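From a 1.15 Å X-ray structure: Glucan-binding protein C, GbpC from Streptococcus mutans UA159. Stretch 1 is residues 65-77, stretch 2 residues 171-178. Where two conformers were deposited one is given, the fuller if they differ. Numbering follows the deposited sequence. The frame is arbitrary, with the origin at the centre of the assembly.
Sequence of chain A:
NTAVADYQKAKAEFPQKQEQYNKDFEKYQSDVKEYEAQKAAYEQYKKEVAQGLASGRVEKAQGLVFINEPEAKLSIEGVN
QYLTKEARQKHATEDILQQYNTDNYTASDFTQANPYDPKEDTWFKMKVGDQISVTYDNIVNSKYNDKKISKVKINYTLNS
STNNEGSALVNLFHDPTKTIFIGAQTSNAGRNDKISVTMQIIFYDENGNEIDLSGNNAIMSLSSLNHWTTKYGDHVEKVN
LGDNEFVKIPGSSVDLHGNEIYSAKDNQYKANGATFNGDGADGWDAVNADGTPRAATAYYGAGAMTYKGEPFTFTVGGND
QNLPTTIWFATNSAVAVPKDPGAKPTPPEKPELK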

# COMPACT_ATOMS: atom_id res chain seq x y z
N VAL A 65 3.42 18.17 3.97
CA VAL A 65 4.62 17.35 3.92
C VAL A 65 4.54 16.43 5.14
O VAL A 65 4.66 16.90 6.27
CB VAL A 65 5.90 18.20 3.92
CG1 VAL A 65 7.11 17.29 3.86
CG2 VAL A 65 5.88 19.21 2.75
N PHE A 66 4.29 15.16 4.91
CA PHE A 66 4.04 14.20 5.98
C PHE A 66 4.41 12.84 5.41
O PHE A 66 3.57 12.06 4.96
CB PHE A 66 2.58 14.28 6.39
CG PHE A 66 2.20 13.31 7.51
CD1 PHE A 66 2.85 13.35 8.75
CD2 PHE A 66 1.20 12.40 7.34
CE1 PHE A 66 2.47 12.47 9.76
CE2 PHE A 66 0.81 11.54 8.35
CZ PHE A 66 1.44 11.60 9.55
N ILE A 67 5.71 12.57 5.38
CA ILE A 67 6.20 11.41 4.65
C ILE A 67 7.15 10.54 5.42
O ILE A 67 7.25 9.34 5.13
CB ILE A 67 6.78 11.78 3.30
CG1 ILE A 67 7.23 10.54 2.53
CG2 ILE A 67 7.82 12.67 3.45
CD1 ILE A 67 6.11 9.39 2.58
N ASN A 68 7.88 11.10 6.34
CA ASN A 68 8.93 10.32 7.01
C ASN A 68 9.06 10.84 8.43
O ASN A 68 9.48 11.97 8.58
CB ASN A 68 10.24 10.60 6.17
CG ASN A 68 11.54 10.13 6.80
OD1 ASN A 68 11.67 8.96 7.16
ND2 ASN A 68 12.55 11.03 6.83
N GLU A 69 8.72 10.04 9.45
CA GLU A 69 8.84 10.48 10.84
C GLU A 69 9.45 9.36 11.65
O GLU A 69 8.81 8.72 12.49
CB GLU A 69 7.49 10.93 11.40
CG GLU A 69 7.03 12.27 10.78
CD GLU A 69 7.97 13.44 11.10
OE1 GLU A 69 8.85 13.33 11.99
OE2 GLU A 69 7.83 14.51 10.44
N PRO A 70 10.74 9.09 11.43
CA PRO A 70 11.36 7.90 12.01
C PRO A 70 11.71 8.06 13.48
O PRO A 70 12.11 7.08 14.11
CB PRO A 70 12.65 7.71 11.16
CG PRO A 70 12.99 9.10 10.76
CD PRO A 70 11.66 9.82 10.54
N GLU A 71 11.54 9.25 14.05
CA GLU A 71 11.81 9.49 15.47
C GLU A 71 10.55 9.53 16.30
O GLU A 71 10.64 9.78 17.50
CB GLU A 71 12.57 10.84 15.66
CG GLU A 71 13.81 10.94 14.82
CD GLU A 71 14.51 12.27 14.94
OE1 GLU A 71 14.48 12.93 16.00
OE2 GLU A 71 15.18 12.68 13.96
N ALA A 72 9.39 9.36 15.68
CA ALA A 72 8.14 9.61 16.41
C ALA A 72 7.95 8.57 17.51
O ALA A 72 8.40 7.42 17.40
CB ALA A 72 6.97 9.58 15.45
N LYS A 73 7.25 8.97 18.57
CA LYS A 73 6.90 8.07 19.65
C LYS A 73 5.40 8.15 19.89
O LYS A 73 4.74 9.13 19.53
CB LYS A 73 7.71 8.41 20.91
CG LYS A 73 7.36 9.71 21.50
CD LYS A 73 8.05 9.86 22.87
CE LYS A 73 7.89 11.22 23.45
NZ LYS A 73 6.48 11.44 23.89
N LEU A 74 4.89 7.11 20.55
CA LEU A 74 3.46 6.84 20.66
C LEU A 74 2.94 6.93 22.08
O LEU A 74 3.59 6.45 23.01
CB LEU A 74 3.29 5.29 20.47
CG LEU A 74 3.59 4.79 19.08
CD1 LEU A 74 3.76 3.28 19.05
CD2 LEU A 74 2.56 5.26 18.04
N SER A 75 1.70 7.40 22.22
CA SER A 75 0.90 7.31 23.44
C SER A 75 -0.45 6.79 23.01
O SER A 75 -1.06 7.35 22.09
CB SER A 75 0.75 8.72 24.07
OG SER A 75 -0.01 8.66 25.26
N ILE A 76 -0.91 5.71 23.64
CA ILE A 76 -2.06 4.97 23.14
C ILE A 76 -3.12 4.93 24.23
O ILE A 76 -2.82 4.57 25.37
CB ILE A 76 -1.65 3.54 22.73
CG1 ILE A 76 -0.54 3.54 21.69
CG2 ILE A 76 -2.86 2.75 22.25
CD1 ILE A 76 0.15 2.16 21.55
N GLU A 77 -4.35 5.26 23.86
CA GLU A 77 -5.49 5.16 24.74
C GLU A 77 -6.54 4.25 24.12
O GLU A 77 -6.77 4.27 22.91
CB GLU A 77 -6.11 6.55 24.97
CG GLU A 77 -7.18 6.55 26.06
CD GLU A 77 -7.83 7.91 26.30
OE1 GLU A 77 -7.50 8.91 25.60
OE2 GLU A 77 -8.70 8.00 27.20
N ASN A 171 -0.19 -4.43 14.07
CA ASN A 171 1.15 -3.89 14.28
C ASN A 171 1.02 -2.39 13.98
O ASN A 171 0.74 -2.00 12.83
CB ASN A 171 2.09 -4.57 13.30
CG ASN A 171 3.55 -4.24 13.53
OD1 ASN A 171 3.94 -3.60 14.53
ND2 ASN A 171 4.37 -4.71 12.62
N LEU A 172 1.11 -1.58 15.03
CA LEU A 172 0.98 -0.15 14.94
C LEU A 172 2.38 0.45 14.90
O LEU A 172 3.15 0.38 15.87
CB LEU A 172 0.24 0.38 16.16
CG LEU A 172 0.05 1.89 16.23
CD1 LEU A 172 -0.98 2.34 15.26
CD2 LEU A 172 -0.40 2.31 17.66
N PHE A 173 2.73 1.09 13.78
CA PHE A 173 4.10 1.63 13.65
C PHE A 173 4.26 2.89 14.46
O PHE A 173 3.36 3.74 14.54
CB PHE A 173 4.33 1.90 12.16
CG PHE A 173 4.29 0.61 11.34
CD1 PHE A 173 5.29 -0.37 11.52
CD2 PHE A 173 3.19 0.32 10.53
CE1 PHE A 173 5.22 -1.55 10.82
CE2 PHE A 173 3.13 -0.88 9.85
CZ PHE A 173 4.15 -1.82 10.00
N HIS A 174 5.45 3.07 15.05
CA HIS A 174 5.66 4.30 15.81
C HIS A 174 5.74 5.51 14.88
O HIS A 174 5.47 6.62 15.33
CB HIS A 174 6.85 4.20 16.75
CG HIS A 174 8.17 4.15 16.07
ND1 HIS A 174 8.89 5.30 15.81
CD2 HIS A 174 8.89 3.12 15.58
CE1 HIS A 174 10.01 4.96 15.19
NE2 HIS A 174 10.05 3.64 15.07
N ASP A 175 6.11 5.30 13.61
CA ASP A 175 6.09 6.36 12.60
C ASP A 175 4.68 6.43 12.01
O ASP A 175 4.26 5.50 11.30
CB ASP A 175 7.13 6.05 11.53
CG ASP A 175 7.17 7.10 10.41
OD1 ASP A 175 6.22 7.88 10.26
OD2 ASP A 175 8.14 7.11 9.63
N PRO A 176 3.92 7.52 12.26
CA PRO A 176 2.51 7.55 11.83
C PRO A 176 2.36 7.54 10.33
O PRO A 176 1.25 7.26 9.84
CB PRO A 176 1.97 8.86 12.44
CG PRO A 176 3.20 9.71 12.58
CD PRO A 176 4.32 8.77 12.93
N THR A 177 3.40 7.88 9.55
CA THR A 177 3.28 7.83 8.10
C THR A 177 3.26 6.42 7.59
O THR A 177 2.96 6.22 6.40
CB THR A 177 4.42 8.64 7.45
OG1 THR A 177 5.66 7.97 7.62
CG2 THR A 177 4.46 10.08 7.92
N LYS A 178 3.55 5.42 8.45
CA LYS A 178 3.43 4.01 8.07
C LYS A 178 2.09 3.43 8.53
O LYS A 178 1.70 2.36 8.09
CB LYS A 178 4.59 3.23 8.69
CG LYS A 178 5.94 3.61 8.10
CD LYS A 178 7.08 2.97 8.90
CE LYS A 178 7.09 1.46 8.93
NZ LYS A 178 8.26 1.03 9.75

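Segments distant in sequence are often joined by a few directed polar bonds set among apolar contacts, and this pair from GbpC illustrates the principle. Two hydrogen bonds cross the contact, and in each a side chain of the second stretch meets backbone of the first. Glu69 N donates to Asp175 OD2 (3.0 Å, 154° at the hydrogen), while His174 ND1 donates to Ala72 O at 2.7 Å. ND1 therefore carries a proton, and the imidazole meets the carbonyl at its edge; Pro70 O also lies near the ring plane, 3.2 Å from His174 CE1. Both bonds engage the type I turn from Glu69 to Ala72.

Asp175 is itself held in place locally. Asp175 OD1 accepts from Thr177 N at 2.9 Å and from Thr177 OG1 at 2.7 Å, so one carboxylate ties its own stretch together while reaching across to the turn.

Apolar packing completes the contact. Thr177, its hydroxyl engaged with Asp175, sets CG2 over one face of the Phe66 ring, 3.6 Å from the centroid and 10° off the normal, a well-centred CH-pi contact. Pro176 CD packs against Ala72 CB at 3.7 Å. Farther along, Leu172 CD2 approaches Ile76 CD1 (3.9 Å) and Leu74 CD2 (4.2 Å), extending the apolar contact onto the strand residues.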